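Local coordinates for protein rRNA N-glycosidase (Bougainvillea spectabilis, PDB 3CTK) that belongs to the ribosome-inactivating proteins, a plant family whose fold mixes a beta sheet with packed helices, at residues Asp76-Gly80 / Lys81-Val85; Gln150-Ala153 / Lys154-Ile158; Tyr12-Pro15 / Thr16-Gln19. All coordinates share one frame; numbering follows the deposited sequence.

Contact 1. Residues Asp76-Gly80 / Lys81-Val85; sequences DKWDG and KDRAV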
loop_
_atom_site.group_PDB
_atom_site.type_symbol
_atom_site.label_atom_id
_atom_site.label_comp_id
_atom_site.label_asym_id
_atom_site.label_seq_id
_atom_site.Cartn_x
_atom_site.Cartn_y
_atom_site.Cartn_z
ATOM N N ASP A 76 13.501 10.688 -3.282
ATOM C CA ASP A 76 13.204 12.055 -2.879
ATOM C C ASP A 76 14.397 12.899 -3.310
ATOM O O ASP A 76 15.044 12.581 -4.314
ATOM C CB ASP A 76 12.949 12.138 -1.361
ATOM C CG ASP A 76 14.211 11.990 -0.524
ATOM O OD1 ASP A 76 15.145 11.268 -0.930
ATOM O OD2 ASP A 76 14.251 12.595 0.568
ATOM N N LYS A 77 14.690 13.969 -2.583
ATOM C CA LYS A 77 15.822 14.809 -2.948
ATOM C C LYS A 77 16.740 15.089 -1.768
ATOM O O LYS A 77 16.316 15.073 -0.616
ATOM C CB LYS A 77 15.336 16.144 -3.522
ATOM C CG LYS A 77 14.249 16.019 -4.571
ATOM C CD LYS A 77 14.611 16.756 -5.848
ATOM C CE LYS A 77 14.961 15.787 -6.960
ATOM N NZ LYS A 77 15.298 16.487 -8.231
ATOM N N TRP A 78 18.010 15.315 -2.072
ATOM C CA TRP A 78 19.001 15.664 -1.062
ATOM C C TRP A 78 20.086 16.491 -1.730
ATOM O O TRP A 78 20.709 16.053 -2.694
ATOM C CB TRP A 78 19.640 14.437 -0.407
ATOM C CG TRP A 78 20.851 14.828 0.407
ATOM C CD1 TRP A 78 22.160 14.763 0.015
ATOM C CD2 TRP A 78 20.854 15.464 1.695
ATOM N NE1 TRP A 78 22.975 15.324 0.973
ATOM C CE2 TRP A 78 22.200 15.760 2.014
ATOM C CE3 TRP A 78 19.849 15.814 2.608
ATOM C CZ2 TRP A 78 22.568 16.392 3.207
ATOM C CZ3 TRP A 78 20.217 16.445 3.799
ATOM C CH2 TRP A 78 21.567 16.725 4.085
ATOM N N ASP A 79 20.291 17.698 -1.215
ATOM C CA ASP A 79 21.303 18.598 -1.749
ATOM C C ASP A 79 21.072 18.888 -3.232
ATOM O O ASP A 79 22.018 18.983 -4.013
ATOM C CB ASP A 79 22.696 17.993 -1.541
ATOM C CG ASP A 79 23.808 18.962 -1.875
ATOM O OD1 ASP A 79 23.790 20.088 -1.336
ATOM O OD2 ASP A 79 24.702 18.599 -2.669
ATOM N N GLY A 80 19.804 19.018 -3.610
ATOM C CA GLY A 80 19.467 19.317 -4.992
ATOM C C GLY A 80 19.555 18.152 -5.958
ATOM O O GLY A 80 19.334 18.322 -7.160
ATOM N N LYS A 81 19.875 16.969 -5.448
ATOM C CA LYS A 81 19.983 15.792 -6.298
ATOM C C LYS A 81 19.067 14.671 -5.818
ATOM O O LYS A 81 18.638 14.660 -4.664
ATOM C CB LYS A 81 21.430 15.303 -6.335
ATOM C CG LYS A 81 22.398 16.309 -6.946
ATOM C CD LYS A 81 23.756 15.679 -7.212
ATOM C CE LYS A 81 23.597 14.378 -7.981
ATOM N NZ LYS A 81 22.691 14.566 -9.154
ATOM N N ASP A 82 18.767 13.730 -6.707
ATOM C CA ASP A 82 17.895 12.620 -6.340
ATOM C C ASP A 82 18.556 11.725 -5.306
ATOM O O ASP A 82 19.782 11.641 -5.223
ATOM C CB ASP A 82 17.536 11.777 -7.566
ATOM C CG ASP A 82 16.696 12.534 -8.576
ATOM O OD1 ASP A 82 15.839 13.343 -8.159
ATOM O OD2 ASP A 82 16.877 12.301 -9.790
ATOM N N ARG A 83 17.728 11.061 -4.512
ATOM C CA ARG A 83 18.205 10.139 -3.492
ATOM C C ARG A 83 17.253 8.956 -3.464
ATOM O O ARG A 83 16.035 9.139 -3.375
ATOM C CB ARG A 83 18.231 10.799 -2.108
ATOM C CG ARG A 83 18.514 9.800 -0.977
ATOM C CD ARG A 83 18.735 10.489 0.363
ATOM N NE ARG A 83 17.599 11.318 0.751
ATOM C CZ ARG A 83 17.580 12.104 1.824
ATOM N NH1 ARG A 83 18.643 12.166 2.618
ATOM N NH2 ARG A 83 16.501 12.825 2.103
ATOM N N ALA A 84 17.807 7.749 -3.556
ATOM C CA ALA A 84 17.004 6.530 -3.529
ATOM C C ALA A 84 17.073 5.942 -2.131
ATOM O O ALA A 84 18.156 5.765 -1.573
ATOM C CB ALA A 84 17.532 5.521 -4.544
ATOM N N VAL A 85 15.911 5.649 -1.561
ATOM C CA VAL A 85 15.845 5.084 -0.225
ATOM C C VAL A 85 15.109 3.756 -0.313
ATOM O O VAL A 85 13.959 3.698 -0.757
ATOM C CB VAL A 85 15.096 6.037 0.733
ATOM C CG1 VAL A 85 15.043 5.449 2.138
ATOM C CG2 VAL A 85 15.788 7.398 0.741
HETATM O O HOH W 1 13.666 12.837 -6.671
HETATM O O HOH W 2 21.220 13.212 -3.306
#

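Contact 2. Residues Gln150-Ala153 / Lys154-Ile158; sequences QEIA and KFFLI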
loop_
_atom_site.group_PDB
_atom_site.type_symbol
_atom_site.label_atom_id
_atom_site.label_comp_id
_atom_site.label_asym_id
_atom_site.label_seq_id
_atom_site.Cartn_x
_atom_site.Cartn_y
_atom_site.Cartn_z
ATOM N N GLN A 150 13.401 6.777 12.318
ATOM C CA GLN A 150 12.087 6.900 12.939
ATOM C C GLN A 150 11.080 7.669 12.087
ATOM O O GLN A 150 9.940 7.231 11.918
ATOM C CB GLN A 150 12.212 7.555 14.317
ATOM C CG GLN A 150 10.881 7.853 14.986
ATOM C CD GLN A 150 11.043 8.340 16.414
ATOM O OE1 GLN A 150 12.004 9.037 16.738
ATOM N NE2 GLN A 150 10.092 7.990 17.270
ATOM N N GLU A 151 11.496 8.809 11.547
ATOM C CA GLU A 151 10.603 9.615 10.724
ATOM C C GLU A 151 10.248 8.921 9.415
ATOM O O GLU A 151 9.112 9.011 8.943
ATOM C CB GLU A 151 11.232 10.979 10.440
ATOM C CG GLU A 151 11.348 11.851 11.675
ATOM C CD GLU A 151 10.004 12.094 12.330
ATOM O OE1 GLU A 151 9.119 12.677 11.668
ATOM O OE2 GLU A 151 9.831 11.697 13.503
ATOM N N ILE A 152 11.221 8.229 8.830
ATOM C CA ILE A 152 10.992 7.524 7.577
ATOM C C ILE A 152 10.037 6.349 7.792
ATOM O O ILE A 152 9.203 6.055 6.934
ATOM C CB ILE A 152 12.326 7.039 6.968
ATOM C CG1 ILE A 152 13.152 8.255 6.537
ATOM C CG2 ILE A 152 12.065 6.139 5.769
ATOM C CD1 ILE A 152 14.586 7.933 6.125
ATOM N N ALA A 153 10.151 5.681 8.936
ATOM C CA ALA A 153 9.260 4.561 9.220
ATOM C C ALA A 153 7.822 5.072 9.319
ATOM O O ALA A 153 6.886 4.402 8.881
ATOM C CB ALA A 153 9.668 3.865 10.525
ATOM N N LYS A 154 7.643 6.262 9.889
ATOM C CA LYS A 154 6.306 6.837 10.018
ATOM C C LYS A 154 5.727 7.110 8.633
ATOM O O LYS A 154 4.552 6.857 8.380
ATOM C CB LYS A 154 6.355 8.133 10.829
ATOM C CG LYS A 154 6.647 7.914 12.310
ATOM C CD LYS A 154 6.759 9.224 13.082
ATOM C CE LYS A 154 5.438 9.978 13.122
ATOM N NZ LYS A 154 4.971 10.412 11.771
ATOM N N PHE A 155 6.557 7.629 7.735
ATOM C CA PHE A 155 6.115 7.902 6.372
ATOM C C PHE A 155 5.644 6.603 5.711
ATOM O O PHE A 155 4.566 6.556 5.112
ATOM C CB PHE A 155 7.259 8.508 5.553
ATOM C CG PHE A 155 7.029 8.461 4.070
ATOM C CD1 PHE A 155 6.029 9.230 3.479
ATOM C CD2 PHE A 155 7.789 7.616 3.265
ATOM C CE1 PHE A 155 5.788 9.155 2.111
ATOM C CE2 PHE A 155 7.554 7.534 1.890
ATOM C CZ PHE A 155 6.553 8.304 1.313
ATOM N N PHE A 156 6.448 5.548 5.820
ATOM C CA PHE A 156 6.074 4.272 5.215
ATOM C C PHE A 156 4.751 3.753 5.769
ATOM O O PHE A 156 3.897 3.300 5.014
ATOM C CB PHE A 156 7.177 3.223 5.418
ATOM C CG PHE A 156 8.295 3.313 4.412
ATOM C CD1 PHE A 156 9.603 3.561 4.818
ATOM C CD2 PHE A 156 8.037 3.146 3.053
ATOM C CE1 PHE A 156 10.637 3.641 3.888
ATOM C CE2 PHE A 156 9.064 3.225 2.114
ATOM C CZ PHE A 156 10.368 3.473 2.532
ATOM N N LEU A 157 4.576 3.821 7.083
ATOM C CA LEU A 157 3.337 3.343 7.691
ATOM C C LEU A 157 2.124 4.065 7.123
ATOM O O LEU A 157 1.098 3.444 6.836
ATOM C CB LEU A 157 3.383 3.520 9.215
ATOM C CG LEU A 157 4.318 2.550 9.944
ATOM C CD1 LEU A 157 4.464 2.942 11.408
ATOM C CD2 LEU A 157 3.763 1.141 9.817
ATOM N N ILE A 158 2.240 5.377 6.954
ATOM C CA ILE A 158 1.129 6.158 6.427
ATOM C C ILE A 158 0.877 5.890 4.945
ATOM O O ILE A 158 -0.251 5.590 4.548
ATOM C CB ILE A 158 1.364 7.673 6.652
ATOM C CG1 ILE A 158 1.457 7.953 8.159
ATOM C CG2 ILE A 158 0.230 8.484 6.019
ATOM C CD1 ILE A 158 1.850 9.379 8.511
HETATM O O HOH W 3 6.762 12.473 10.854
#

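Contact 3. Residues Tyr12-Pro15 / Thr16-Gln19; sequences YEYP and TFIQ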
loop_
_atom_site.group_PDB
_atom_site.type_symbol
_atom_site.label_atom_id
_atom_site.label_comp_id
_atom_site.label_asym_id
_atom_site.label_seq_id
_atom_site.Cartn_x
_atom_site.Cartn_y
_atom_site.Cartn_z
ATOM N N TYR A 12 -9.777 15.283 -3.649
ATOM C CA TYR A 12 -10.940 14.703 -4.319
ATOM C C TYR A 12 -10.604 13.775 -5.487
ATOM O O TYR A 12 -11.470 13.048 -5.972
ATOM C CB TYR A 12 -11.871 15.822 -4.788
ATOM C CG TYR A 12 -11.177 16.823 -5.669
ATOM C CD1 TYR A 12 -11.049 16.605 -7.038
ATOM C CD2 TYR A 12 -10.579 17.959 -5.120
ATOM C CE1 TYR A 12 -10.341 17.486 -7.840
ATOM C CE2 TYR A 12 -9.868 18.846 -5.914
ATOM C CZ TYR A 12 -9.751 18.601 -7.272
ATOM O OH TYR A 12 -9.034 19.467 -8.058
ATOM N N GLU A 13 -9.350 13.791 -5.934
ATOM C CA GLU A 13 -8.916 12.934 -7.037
ATOM C C GLU A 13 -8.516 11.540 -6.546
ATOM O O GLU A 13 -8.231 10.643 -7.344
ATOM C CB GLU A 13 -7.723 13.565 -7.760
ATOM C CG GLU A 13 -8.083 14.750 -8.635
ATOM C CD GLU A 13 -8.900 14.345 -9.848
ATOM O OE1 GLU A 13 -9.376 15.247 -10.572
ATOM O OE2 GLU A 13 -9.061 13.126 -10.085
ATOM N N TYR A 14 -8.508 11.365 -5.230
ATOM C CA TYR A 14 -8.115 10.098 -4.622
ATOM C C TYR A 14 -8.800 8.860 -5.207
ATOM O O TYR A 14 -8.130 7.893 -5.571
ATOM C CB TYR A 14 -8.356 10.156 -3.113
ATOM C CG TYR A 14 -7.912 8.918 -2.368
ATOM C CD1 TYR A 14 -6.557 8.644 -2.169
ATOM C CD2 TYR A 14 -8.849 8.036 -1.837
ATOM C CE1 TYR A 14 -6.150 7.515 -1.444
ATOM C CE2 TYR A 14 -8.455 6.912 -1.120
ATOM C CZ TYR A 14 -7.108 6.660 -0.924
ATOM O OH TYR A 14 -6.738 5.556 -0.195
ATOM N N PRO A 15 -10.140 8.863 -5.299
ATOM C CA PRO A 15 -10.792 7.672 -5.857
ATOM C C PRO A 15 -10.308 7.307 -7.262
ATOM O O PRO A 15 -10.145 6.127 -7.584
ATOM C CB PRO A 15 -12.274 8.043 -5.821
ATOM C CG PRO A 15 -12.360 8.924 -4.609
ATOM C CD PRO A 15 -11.142 9.813 -4.782
ATOM N N THR A 16 -10.080 8.314 -8.099
ATOM C CA THR A 16 -9.608 8.067 -9.460
ATOM C C THR A 16 -8.180 7.522 -9.424
ATOM O O THR A 16 -7.822 6.624 -10.190
ATOM C CB THR A 16 -9.635 9.357 -10.301
ATOM O OG1 THR A 16 -10.978 9.857 -10.361
ATOM C CG2 THR A 16 -9.146 9.080 -11.711
ATOM N N PHE A 17 -7.378 8.078 -8.523
ATOM C CA PHE A 17 -5.986 7.676 -8.328
ATOM C C PHE A 17 -5.891 6.194 -7.953
ATOM O O PHE A 17 -5.109 5.438 -8.538
ATOM C CB PHE A 17 -5.370 8.540 -7.218
ATOM C CG PHE A 17 -4.094 7.990 -6.644
ATOM C CD1 PHE A 17 -2.940 7.902 -7.418
ATOM C CD2 PHE A 17 -4.046 7.562 -5.321
ATOM C CE1 PHE A 17 -1.757 7.393 -6.881
ATOM C CE2 PHE A 17 -2.868 7.052 -4.772
ATOM C CZ PHE A 17 -1.720 6.968 -5.555
ATOM N N ILE A 18 -6.688 5.780 -6.973
ATOM C CA ILE A 18 -6.678 4.391 -6.529
ATOM C C ILE A 18 -7.140 3.447 -7.636
ATOM O O ILE A 18 -6.586 2.362 -7.796
ATOM C CB ILE A 18 -7.572 4.194 -5.281
ATOM C CG1 ILE A 18 -6.953 4.915 -4.083
ATOM C CG2 ILE A 18 -7.731 2.709 -4.965
ATOM C CD1 ILE A 18 -5.559 4.437 -3.730
ATOM N N GLN A 19 -8.148 3.852 -8.406
ATOM C CA GLN A 19 -8.621 2.992 -9.483
ATOM C C GLN A 19 -7.545 2.854 -10.553
ATOM O O GLN A 19 -7.351 1.768 -11.107
ATOM C CB GLN A 19 -9.911 3.538 -10.103
ATOM C CG GLN A 19 -10.457 2.653 -11.223
ATOM C CD GLN A 19 -10.722 1.226 -10.769
ATOM O OE1 GLN A 19 -10.154 0.273 -11.307
ATOM N NE2 GLN A 19 -11.587 1.074 -9.778
HETATM O O HOH W 4 -11.940 10.925 -7.896
#

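Contact 1. Residues Asp76-Gly80 / Lys81-Val85
The guanidinium of Arg83 has the CB of Trp78 over one face, 3.7 Å above its plane and over its centre, and the carboxylate of Asp76 at its edge. The two charged groups are nearly coplanar, 6° apart, and meet side-on: Arg83 NE gives a practically straight bond to Asp76 OD1 (3.0 Å) and Arg83 NH2 one to Asp76 OD2 (2.7 Å), each oxygen using its syn lone pair. An extended Arg83 chain with a single bend at chi3 (57°) turns NE and NH2 together to the acid. The indole of Trp78 is tilted 28° from the guanidinium, with Arg83 NH1 3.8 Å from Trp78 CE3, and a water lies at the edge of the indole, in its plane.

Both residues point to the same face of a beta hairpin, strands 70-78 and 81-88, closed by a type I' turn from Trp78 to Lys81 with Asp79 and Gly80 at its corners. Asp76 and Arg83 form one hydrogen-bonded antiparallel pair, Trp78 and Lys81 the next; in the latter Trp78 N reaches Lys81 O at 2.7 Å. Between these pairs lies the non-hydrogen-bonded pair Lys77 and Asp82, whose side chains run alongside each other. The water at the indole edge sits between Trp78 O and Asp82 O.

Arg83 NH1 also binds Lys145 O, and Asp76 OD2 receives a weak bond from Gly144 N, tying the hairpin to the loop before helix 149-168. Two parallel bonds fix the rotation of the guanidinium, and the buried opposite charges of Asp76 and Arg83 would be expected to keep both groups ionised.

Contact 2. Residues Gln150-Ala153 / Lys154-Ile158
Ile152 and Phe156, one helical turn apart, lie alongside each other because of their first torsions: Ile152 CG1 stands beside its backbone N (chi1 -67°), which sets CG2 on the side of the carbonyl carbon, and Phe156 CG is also placed beside its own N (chi1 -83°), its ring leaning slightly back toward Ile152. The branch methyl CG2 of Ile152 thus meets the ring at Phe156 CE1, 3.4 Å away, while Phe156 CD1 sits 3.3 Å from Ile152 O. That carbonyl is engaged by the backbone as well, Phe156 N donating to Ile152 O at 3.0 Å.

These residues belong to the first turns of helix 149-168, a long helix of the ribosome-inactivating protein fold whose apolar side packs on the mixed sheet. The pair Ile152 and Phe156 faces strand 70-78: both touch Tyr74, and Phe156 also reaches Val71. Phe155 turns to helix 132-142 and meets Tyr74 edge-to-face, whereas Ala153 and Leu157 pack on helix 114-121.

A more polar strip is made by Glu151 and Lys154, whose chains run alongside each other, both bent. Lys154 CG passes 3.4 Å from Gln150 O, and Lys154 CD comes to 4.0 Å from Glu151 OE2. The charged ends do not touch, Glu151 OE1 and Lys154 NZ being 4.7 Å apart; a water bridges them, donating to Glu151 OE1 at 2.5 Å and accepting from Lys154 NZ at 2.9 Å. Near the start of the helix, Asn148 OD1 accepts the amide hydrogen of Glu151.

Contact 3. Residues Tyr12-Pro15 / Thr16-Gln19
Ile18 lies over the Tyr14 ring, one turn further along helix 14-25, the connecting helix of a beta-alpha-beta unit between strands 3-7 and 47-53. Tyr14 CG is opposite the backbone N (chi1 -177°), which lays the ring beside the next turn, under the CG1 branch of Ile18. This is a CH-pi contact: Ile18 CG1 is 3.8 Å from the Tyr14 ring centroid and 19° off the normal, displaced toward the rim, with Tyr14 CZ as its nearest ring atom. Ile18 CD1 lies beside it, 3.9 Å from both Tyr14 CE1 and Tyr14 OH. That hydroxyl is hydrogen-bonded to Met162 O of helix 149-168, while Val176 and Val177 of helix 170-180 also touch Tyr14.

The Phe17 side chain crosses that of Tyr14 obliquely, its CG likewise opposite the backbone N (chi1 163°), and its ring stacks with Phe6 of strand 3-7. Phe17 CD2 comes to 4.2 Å from Tyr14 CD1. On the outer side Glu13 and Thr16 run alongside, Glu13 OE2 staying 3.8 Å from Thr16 OG1. A water donates to Tyr12 O and lies 2.9 Å from Thr16 OG1.

How the contacts relate
Along the chain the order is contact 3, contact 1, contact 2, none enclosing another. Contacts 1 and 2 have centres about 17 Å apart and nearest atoms about 5 Å apart; Tyr74 of strand 70-78 joins them, touching Val85 of the hairpin and Ile152, Phe155 and Phe156 of the helix. Contact 3 lies about 22 Å from contact 2 and 27 Å from contact 1, centre to centre, and is linked to helix 149-168 farther along it, through Met162 and Ala166. Helix 149-168 therefore spans from near the projecting hairpin to helix 14-25, bringing strands and helices distant in sequence together in one alpha/beta body.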